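Local structure of L-threonine 3-dehydrogenase (Clostridioides difficile, 7OL1) at residues I262-F267 against F315-D320; K148-Q153 against S303-S308; T205-D210 against T229-M234. The protein probably oxidises the hydroxyl on the beta carbon of L-threonine, passing hydride to NAD+. All blocks are in the same frame, centred on the assembly; numbering follows the deposited sequence.

Asp232, on segment 229-234 of contact 3, reaches residues of contacts 1 and 2. Its OD2 probably bonds to Thr263 OG1 of contact 1, though the modelled distance is implausibly short, and to Leu304 N of contact 2, with 3.3 Å between Asp232 OD2 and Leu304 N. Contacts 1 and 3 share a sheet, since strands 265-266 and 232-235 are antiparallel neighbours, and Met265 O lies 3.0 Å from Met233 N. The centres of contacts 1 and 2 are about 12 Å apart, those of 2 and 3 about 17 Å. Both segments of contact 3 fall between those of contact 2 along the chain. The structure is of the apoenzyme, so no bound cofactor marks the active site.

Contact 1: I262-F267 against F315-D320; sequences ITAMSF and FKFSYD
Ile262 and Phe315 begin a contact in the extended short-chain dehydrogenase fold, where the chain around the short strand 265-266 runs alongside the loop joining helices 307-313 and 321-334. The touching parts head almost the same way, 14° apart, but their backbones exchange no hydrogen bonds; the joining is by side chains.

Polar groups are served from outside. Thr263 OG1 bonds to Asp232, and Asp238 accepts from Ser318 N. Asp320, at the N-cap of helix 321-334, makes weak bonds through OD2 to Asp322 N and Lys323 N.

One carbonyl oxygen meets a ring edge: Thr263 O lies near the plane of the Phe315 ring, beside CE2, where the weakly positive C-H rim would probably suit an acceptor. Ala264 O, by contrast, sits above the plane of the Phe317 ring and beyond its rim.

The main interactions are CH-pi. Ile262 CG2 sits over the centre of the Phe315 ring, 3.8 Å from the centroid. A chi1 of 59° tucks CG1 between the two backbone substituents, which puts CG2 over the ring. A beta-branched residue suits this site, because CG2 covers the ring while the CG1 branch ends in CD1, which packs on Met234 of strand 232-235. Phe317 repeats the theme with a smaller partner: Ala264 CA lies over its face toward the rim, 3.9 Å from the centroid. With only a methyl, alanine lets this ring come down onto the backbone, and Ala264 CB touches Phe317 CD1 at 3.6 Å.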
loop_
_atom_site.group_PDB
_atom_site.type_symbol
_atom_site.label_atom_id
_atom_site.label_comp_id
_atom_site.label_asym_id
_atom_site.label_seq_id
_atom_site.Cartn_x
_atom_site.Cartn_y
_atom_site.Cartn_z
ATOM N N ILE A 262 18.501 3.155 3.768
ATOM C CA ILE A 262 19.928 2.993 4.116
ATOM C C ILE A 262 20.676 2.932 2.805
ATOM O O ILE A 262 20.066 2.602 1.786
ATOM C CB ILE A 262 20.195 1.759 4.988
ATOM C CG1 ILE A 262 19.760 0.467 4.308
ATOM C CG2 ILE A 262 19.556 1.885 6.347
ATOM C CD1 ILE A 262 20.306 -0.776 5.010
ATOM N N THR A 263 21.943 3.303 2.844
ATOM C CA THR A 263 22.835 3.244 1.667
ATOM C C THR A 263 24.264 3.481 2.145
ATOM O O THR A 263 24.444 3.963 3.307
ATOM C CB THR A 263 22.394 4.232 0.591
ATOM O OG1 THR A 263 23.138 3.913 -0.586
ATOM C CG2 THR A 263 22.607 5.656 1.048
ATOM N N ALA A 264 25.209 3.059 1.304
ATOM C CA ALA A 264 26.665 3.123 1.542
ATOM C C ALA A 264 27.350 3.856 0.391
ATOM O O ALA A 264 28.462 4.346 0.608
ATOM C CB ALA A 264 27.205 1.721 1.667
ATOM N N MET A 265 26.708 3.893 -0.782
ATOM C CA MET A 265 27.314 4.376 -2.047
ATOM C C MET A 265 26.232 4.476 -3.139
ATOM O O MET A 265 25.206 3.811 -2.997
ATOM C CB MET A 265 28.503 3.490 -2.483
ATOM C CG MET A 265 28.258 1.983 -2.591
ATOM S SD MET A 265 29.771 0.887 -2.605
ATOM C CE MET A 265 30.211 0.899 -0.873
ATOM N N SER A 266 26.415 5.409 -4.086
ATOM C CA SER A 266 25.821 5.455 -5.448
ATOM C C SER A 266 26.956 5.361 -6.467
ATOM O O SER A 266 28.016 5.936 -6.203
ATOM C CB SER A 266 25.038 6.715 -5.709
ATOM O OG SER A 266 24.231 7.051 -4.595
ATOM N N PHE A 267 26.739 4.701 -7.603
ATOM C CA PHE A 267 27.746 4.653 -8.680
ATOM C C PHE A 267 27.179 4.107 -9.997
ATOM O O PHE A 267 26.247 3.242 -10.076
ATOM C CB PHE A 267 28.999 3.922 -8.195
ATOM C CG PHE A 267 28.823 2.521 -7.668
ATOM C CD1 PHE A 267 28.483 1.482 -8.528
ATOM C CD2 PHE A 267 29.088 2.227 -6.335
ATOM C CE1 PHE A 267 28.353 0.187 -8.056
ATOM C CE2 PHE A 267 28.977 0.927 -5.870
ATOM C CZ PHE A 267 28.613 -0.088 -6.732
ATOM N N PHE A 315 22.657 4.052 12.263
ATOM C CA PHE A 315 23.086 3.339 11.035
ATOM C C PHE A 315 24.551 3.710 10.765
ATOM O O PHE A 315 24.902 4.891 10.698
ATOM C CB PHE A 315 22.145 3.645 9.871
ATOM C CG PHE A 315 22.671 3.215 8.526
ATOM C CD1 PHE A 315 22.850 1.876 8.229
ATOM C CD2 PHE A 315 22.951 4.150 7.545
ATOM C CE1 PHE A 315 23.294 1.481 6.972
ATOM C CE2 PHE A 315 23.404 3.762 6.290
ATOM C CZ PHE A 315 23.565 2.424 6.000
ATOM N N LYS A 316 25.392 2.696 10.655
ATOM C CA LYS A 316 26.848 2.803 10.417
ATOM C C LYS A 316 27.090 2.037 9.120
ATOM O O LYS A 316 26.118 1.589 8.548
ATOM C CB LYS A 316 27.511 2.314 11.709
ATOM C CG LYS A 316 29.035 2.148 11.772
ATOM C CD LYS A 316 29.488 1.661 13.159
ATOM C CE LYS A 316 28.417 1.893 14.221
ATOM N NZ LYS A 316 28.862 1.586 15.599
ATOM N N PHE A 317 28.318 1.996 8.625
ATOM C CA PHE A 317 28.730 1.156 7.474
ATOM C C PHE A 317 30.234 1.337 7.225
ATOM O O PHE A 317 30.755 2.391 7.596
ATOM C CB PHE A 317 27.875 1.490 6.257
ATOM C CG PHE A 317 28.263 2.739 5.528
ATOM C CD1 PHE A 317 29.233 2.695 4.537
ATOM C CD2 PHE A 317 27.627 3.941 5.796
ATOM C CE1 PHE A 317 29.545 3.835 3.809
ATOM C CE2 PHE A 317 27.939 5.077 5.066
ATOM C CZ PHE A 317 28.886 5.017 4.066
ATOM N N SER A 318 30.882 0.338 6.614
ATOM C CA SER A 318 32.357 0.136 6.607
ATOM C C SER A 318 32.937 0.185 5.192
ATOM O O SER A 318 34.095 0.603 5.078
ATOM C CB SER A 318 32.735 -1.149 7.304
ATOM O OG SER A 318 32.389 -1.083 8.689
ATOM N N TYR A 319 32.186 -0.213 4.165
ATOM C CA TYR A 319 32.713 -0.411 2.793
ATOM C C TYR A 319 32.237 0.723 1.885
ATOM O O TYR A 319 31.030 0.896 1.745
ATOM C CB TYR A 319 32.336 -1.800 2.264
ATOM C CG TYR A 319 32.932 -2.920 3.078
ATOM C CD1 TYR A 319 32.509 -3.142 4.381
ATOM C CD2 TYR A 319 33.916 -3.752 2.566
ATOM C CE1 TYR A 319 33.041 -4.162 5.153
ATOM C CE2 TYR A 319 34.450 -4.790 3.319
ATOM C CZ TYR A 319 34.021 -4.984 4.624
ATOM O OH TYR A 319 34.555 -5.954 5.419
ATOM N N ASP A 320 33.191 1.494 1.355
ATOM C CA ASP A 320 33.055 2.393 0.175
ATOM C C ASP A 320 33.378 1.564 -1.074
ATOM O O ASP A 320 33.795 0.393 -0.905
ATOM C CB ASP A 320 33.992 3.601 0.280
ATOM C CG ASP A 320 35.433 3.217 0.590
ATOM O OD1 ASP A 320 35.723 2.948 1.781
ATOM O OD2 ASP A 320 36.248 3.154 -0.359
#

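Contact 2: K148-Q153 against S303-S308; sequences KNMTPQ and SLDSSS
Thr151 and Leu304 form a single parallel beta bridge, which ties the loop after sheet strand 132-138 to the chain entering helix 307-313 within the dehydrogenase fold. Two backbone bonds define it: Thr151 N gives to Ser303 O at 3.2 Å and nearly straight (175°), and Asp305 N gives to Thr151 O at 2.9 Å. Just before the bridge, Ser303 OG accepts from Met150 N at 3.2 Å. A chi1 of 77° holds that hydroxyl over its own backbone, and a serine is short enough to act here almost as a backbone acceptor.

Apolar parts pack round these bonds. Leu304 CD2 meets Thr151 CB, and Met150 lies across Asp305, though a crystal neighbour also touches this exposed methionine and may influence its position. The aliphatic CB and CG of Gln153 lie against the Ser308 hydroxyl, while its amide is fixed elsewhere, OE1 by Asn261 N and NE2 by Ala259 O.

Further out, Thr151 OG1 bonds to Pro147 O and Leu304 N to Asp232. Asp305 suits the approach to the helix because its carboxylate can fold back onto the chain: Ser307 N closes an Asx turn by meeting OD1 from above the carboxylate plane, and Ser307 OG adds a second donor on the syn lone pair of OD1.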
loop_
_atom_site.group_PDB
_atom_site.type_symbol
_atom_site.label_atom_id
_atom_site.label_comp_id
_atom_site.label_asym_id
_atom_site.label_seq_id
_atom_site.Cartn_x
_atom_site.Cartn_y
_atom_site.Cartn_z
ATOM N N LYS A 148 14.778 11.989 -6.877
ATOM C CA LYS A 148 15.796 11.027 -7.392
ATOM C C LYS A 148 17.162 11.237 -6.709
ATOM O O LYS A 148 18.051 10.344 -6.850
ATOM C CB LYS A 148 15.843 11.094 -8.924
ATOM C CG LYS A 148 14.524 10.759 -9.640
ATOM C CD LYS A 148 14.457 9.462 -10.453
ATOM C CE LYS A 148 15.780 9.108 -11.108
ATOM N NZ LYS A 148 15.654 8.031 -12.117
ATOM N N ASN A 149 17.330 12.324 -5.944
ATOM C CA ASN A 149 18.643 12.744 -5.377
ATOM C C ASN A 149 18.460 13.115 -3.906
ATOM O O ASN A 149 17.602 13.977 -3.599
ATOM C CB ASN A 149 19.253 13.873 -6.220
ATOM C CG ASN A 149 19.644 13.412 -7.613
ATOM O OD1 ASN A 149 18.952 13.696 -8.591
ATOM N ND2 ASN A 149 20.720 12.647 -7.706
ATOM N N MET A 150 19.217 12.473 -3.019
ATOM C CA MET A 150 18.954 12.505 -1.552
ATOM C C MET A 150 17.452 12.359 -1.308
ATOM O O MET A 150 16.810 13.303 -0.756
ATOM C CB MET A 150 19.465 13.796 -0.914
ATOM C CG MET A 150 20.926 13.701 -0.600
ATOM S SD MET A 150 21.249 12.766 0.913
ATOM C CE MET A 150 22.721 11.947 0.303
ATOM N N THR A 151 16.914 11.224 -1.757
ATOM C CA THR A 151 15.479 10.891 -1.601
ATOM C C THR A 151 15.199 10.889 -0.113
ATOM O O THR A 151 15.852 10.184 0.642
ATOM C CB THR A 151 15.096 9.559 -2.245
ATOM O OG1 THR A 151 15.523 9.619 -3.604
ATOM C CG2 THR A 151 13.611 9.295 -2.182
ATOM N N PRO A 152 14.264 11.726 0.353
ATOM C CA PRO A 152 13.895 11.734 1.764
ATOM C C PRO A 152 13.372 10.388 2.273
ATOM O O PRO A 152 13.000 9.574 1.476
ATOM C CB PRO A 152 12.721 12.707 1.807
ATOM C CG PRO A 152 12.945 13.592 0.604
ATOM C CD PRO A 152 13.485 12.670 -0.459
ATOM N N GLN A 153 13.307 10.259 3.594
ATOM C CA GLN A 153 12.744 9.114 4.346
ATOM C C GLN A 153 11.241 9.066 4.081
ATOM O O GLN A 153 10.752 7.985 3.673
ATOM C CB GLN A 153 13.098 9.260 5.831
ATOM C CG GLN A 153 12.453 8.240 6.762
ATOM C CD GLN A 153 12.654 6.848 6.232
ATOM O OE1 GLN A 153 13.776 6.409 6.010
ATOM N NE2 GLN A 153 11.544 6.209 5.918
ATOM N N SER A 303 20.226 8.110 -5.432
ATOM C CA SER A 303 20.814 8.114 -4.063
ATOM C C SER A 303 19.732 8.448 -3.032
ATOM O O SER A 303 18.870 9.290 -3.334
ATOM C CB SER A 303 21.978 9.076 -3.973
ATOM O OG SER A 303 21.519 10.415 -3.876
ATOM N N LEU A 304 19.773 7.813 -1.861
ATOM C CA LEU A 304 18.754 8.014 -0.799
ATOM C C LEU A 304 19.426 8.738 0.357
ATOM O O LEU A 304 20.686 8.642 0.487
ATOM C CB LEU A 304 18.193 6.686 -0.259
ATOM C CG LEU A 304 17.734 5.609 -1.245
ATOM C CD1 LEU A 304 17.753 4.248 -0.564
ATOM C CD2 LEU A 304 16.343 5.899 -1.791
ATOM N N ASP A 305 18.592 9.296 1.234
ATOM C CA ASP A 305 19.031 9.994 2.457
ATOM C C ASP A 305 18.839 9.079 3.672
ATOM O O ASP A 305 17.719 9.027 4.210
ATOM C CB ASP A 305 18.304 11.347 2.553
ATOM C CG ASP A 305 18.711 12.194 3.744
ATOM O OD1 ASP A 305 19.722 11.840 4.391
ATOM O OD2 ASP A 305 17.995 13.162 4.048
ATOM N N SER A 306 19.943 8.524 4.181
ATOM C CA SER A 306 20.016 7.671 5.400
ATOM C C SER A 306 19.898 8.460 6.711
ATOM O O SER A 306 20.043 7.833 7.804
ATOM C CB SER A 306 21.289 6.850 5.419
ATOM O OG SER A 306 22.173 7.166 4.347
ATOM N N SER A 307 19.635 9.760 6.680
ATOM C CA SER A 307 19.727 10.594 7.914
ATOM C C SER A 307 18.835 10.006 9.010
ATOM O O SER A 307 19.349 9.778 10.127
ATOM C CB SER A 307 19.375 12.053 7.695
ATOM O OG SER A 307 20.199 12.642 6.714
ATOM N N SER A 308 17.544 9.778 8.742
ATOM C CA SER A 308 16.628 9.302 9.816
ATOM C C SER A 308 17.279 8.068 10.453
ATOM O O SER A 308 17.329 8.003 11.716
ATOM C CB SER A 308 15.244 9.024 9.327
ATOM O OG SER A 308 14.747 10.097 8.549
#

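Contact 3: T205-D210 against T229-M234; sequences TDYAVD and TKMDMM
Helix 207-217 presents its N-terminal end, with Tyr207 and Ala208, to Met231 and Met233 at strand 232-235, and as the nearest alpha carbons, those of Thr205 and Met231, are 8.3 Å apart, side chains must span most of the separation.

Methionine suits that task: its unbranched chain is long and ends in a compact methyl. Met233 does most of the joining. Bent at chi2 (-79°), it brings CE among Thr205, Tyr207 and Ala208, 4.0 Å from Ala208 CB and 3.9 Å from Tyr207 CE2. Thr205 adds its carbonyl O, 3.9 Å from Met233 CE, and Ala208 is small enough for the methyl to come close to the helix.

Met231 runs antiparallel alongside Tyr207. Its chain bends at chi3, and CE arrives near the ring plane, 3.5 Å from Tyr207 CE2; the flat ring suits its place by presenting an edge to this methyl. Pro269 and Ile272 of helix 269-277 also pack on Tyr207, and Phe267 on both Tyr207 and Met233.

With methyls, ring carbons, an alanine and the carbonyl O of Thr205 at a buried interface, and no polar bond between the segments, helix and strand are probably held here mainly by dispersion and the hydrophobic effect.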
loop_
_atom_site.group_PDB
_atom_site.type_symbol
_atom_site.label_atom_id
_atom_site.label_comp_id
_atom_site.label_asym_id
_atom_site.label_seq_id
_atom_site.Cartn_x
_atom_site.Cartn_y
_atom_site.Cartn_z
ATOM N N THR A 205 20.020 -5.152 -10.388
ATOM C CA THR A 205 21.237 -4.511 -9.809
ATOM C C THR A 205 22.446 -5.449 -9.845
ATOM O O THR A 205 23.479 -5.052 -9.292
ATOM C CB THR A 205 21.050 -4.171 -8.321
ATOM O OG1 THR A 205 20.805 -5.379 -7.600
ATOM C CG2 THR A 205 19.907 -3.226 -8.026
ATOM N N ASP A 206 22.320 -6.650 -10.423
ATOM C CA ASP A 206 23.329 -7.748 -10.317
ATOM C C ASP A 206 24.529 -7.464 -11.241
ATOM O O ASP A 206 25.554 -8.146 -11.110
ATOM C CB ASP A 206 22.700 -9.130 -10.573
ATOM C CG ASP A 206 22.063 -9.796 -9.351
ATOM O OD1 ASP A 206 21.953 -9.137 -8.309
ATOM O OD2 ASP A 206 21.673 -10.979 -9.452
ATOM N N TYR A 207 24.440 -6.460 -12.111
ATOM C CA TYR A 207 25.595 -5.967 -12.899
ATOM C C TYR A 207 26.796 -5.740 -11.974
ATOM O O TYR A 207 27.915 -6.051 -12.381
ATOM C CB TYR A 207 25.242 -4.698 -13.677
ATOM C CG TYR A 207 25.715 -3.400 -13.075
ATOM C CD1 TYR A 207 27.026 -2.969 -13.208
ATOM C CD2 TYR A 207 24.831 -2.568 -12.415
ATOM C CE1 TYR A 207 27.451 -1.759 -12.680
ATOM C CE2 TYR A 207 25.238 -1.355 -11.883
ATOM C CZ TYR A 207 26.553 -0.940 -12.009
ATOM O OH TYR A 207 26.915 0.268 -11.459
ATOM N N ALA A 208 26.605 -5.209 -10.773
ATOM C CA ALA A 208 27.749 -4.847 -9.903
ATOM C C ALA A 208 28.358 -6.088 -9.247
ATOM O O ALA A 208 29.418 -5.921 -8.651
ATOM C CB ALA A 208 27.363 -3.823 -8.871
ATOM N N VAL A 209 27.725 -7.261 -9.332
ATOM C CA VAL A 209 28.328 -8.541 -8.850
ATOM C C VAL A 209 29.072 -9.202 -10.015
ATOM O O VAL A 209 30.304 -9.348 -9.893
ATOM C CB VAL A 209 27.291 -9.489 -8.227
ATOM C CG1 VAL A 209 27.957 -10.738 -7.668
ATOM C CG2 VAL A 209 26.490 -8.792 -7.136
ATOM N N ASP A 210 28.366 -9.518 -11.111
ATOM C CA ASP A 210 28.913 -10.182 -12.331
ATOM C C ASP A 210 30.179 -9.466 -12.833
ATOM O O ASP A 210 31.060 -10.157 -13.358
ATOM C CB ASP A 210 27.860 -10.282 -13.445
ATOM C CG ASP A 210 28.003 -11.481 -14.379
ATOM O OD1 ASP A 210 28.848 -12.376 -14.097
ATOM O OD2 ASP A 210 27.257 -11.519 -15.385
ATOM N N THR A 229 24.621 5.679 -15.491
ATOM C CA THR A 229 23.397 5.340 -14.708
ATOM C C THR A 229 23.776 5.098 -13.238
ATOM O O THR A 229 24.510 4.141 -12.962
ATOM C CB THR A 229 22.638 4.151 -15.309
ATOM O OG1 THR A 229 22.269 4.468 -16.652
ATOM C CG2 THR A 229 21.392 3.820 -14.519
ATOM N N LYS A 230 23.292 5.941 -12.321
ATOM C CA LYS A 230 23.684 5.909 -10.888
ATOM C C LYS A 230 22.575 5.214 -10.085
ATOM O O LYS A 230 21.368 5.384 -10.448
ATOM C CB LYS A 230 24.009 7.327 -10.396
ATOM C CG LYS A 230 25.475 7.733 -10.554
ATOM C CD LYS A 230 25.818 9.120 -10.017
ATOM C CE LYS A 230 27.128 9.170 -9.251
ATOM N NZ LYS A 230 26.914 9.706 -7.886
ATOM N N MET A 231 22.977 4.447 -9.057
ATOM C CA MET A 231 22.090 3.593 -8.212
ATOM C C MET A 231 22.646 3.487 -6.787
ATOM O O MET A 231 23.874 3.472 -6.626
ATOM C CB MET A 231 21.984 2.183 -8.801
ATOM C CG MET A 231 20.689 1.954 -9.562
ATOM S SD MET A 231 20.658 0.429 -10.541
ATOM C CE MET A 231 22.284 0.472 -11.294
ATOM N N ASP A 232 21.799 3.355 -5.768
ATOM C CA ASP A 232 22.352 2.983 -4.442
ATOM C C ASP A 232 22.774 1.511 -4.463
ATOM O O ASP A 232 22.073 0.679 -5.102
ATOM C CB ASP A 232 21.383 3.176 -3.292
ATOM C CG ASP A 232 21.068 4.623 -3.028
ATOM O OD1 ASP A 232 20.191 5.161 -3.765
ATOM O OD2 ASP A 232 21.677 5.175 -2.083
ATOM N N MET A 233 23.860 1.233 -3.744
ATOM C CA MET A 233 24.420 -0.102 -3.502
ATOM C C MET A 233 24.925 -0.166 -2.064
ATOM O O MET A 233 25.143 0.903 -1.440
ATOM C CB MET A 233 25.592 -0.399 -4.426
ATOM C CG MET A 233 25.229 -0.332 -5.863
ATOM S SD MET A 233 24.414 -1.794 -6.384
ATOM C CE MET A 233 24.243 -1.419 -8.127
ATOM N N MET A 234 25.098 -1.399 -1.588
ATOM C CA MET A 234 25.645 -1.717 -0.254
ATOM C C MET A 234 26.301 -3.113 -0.327
ATOM O O MET A 234 25.801 -3.986 -1.073
ATOM C CB MET A 234 24.513 -1.635 0.776
ATOM C CG MET A 234 25.008 -1.732 2.203
ATOM S SD MET A 234 23.776 -1.464 3.515
ATOM C CE MET A 234 22.877 -0.067 2.852
#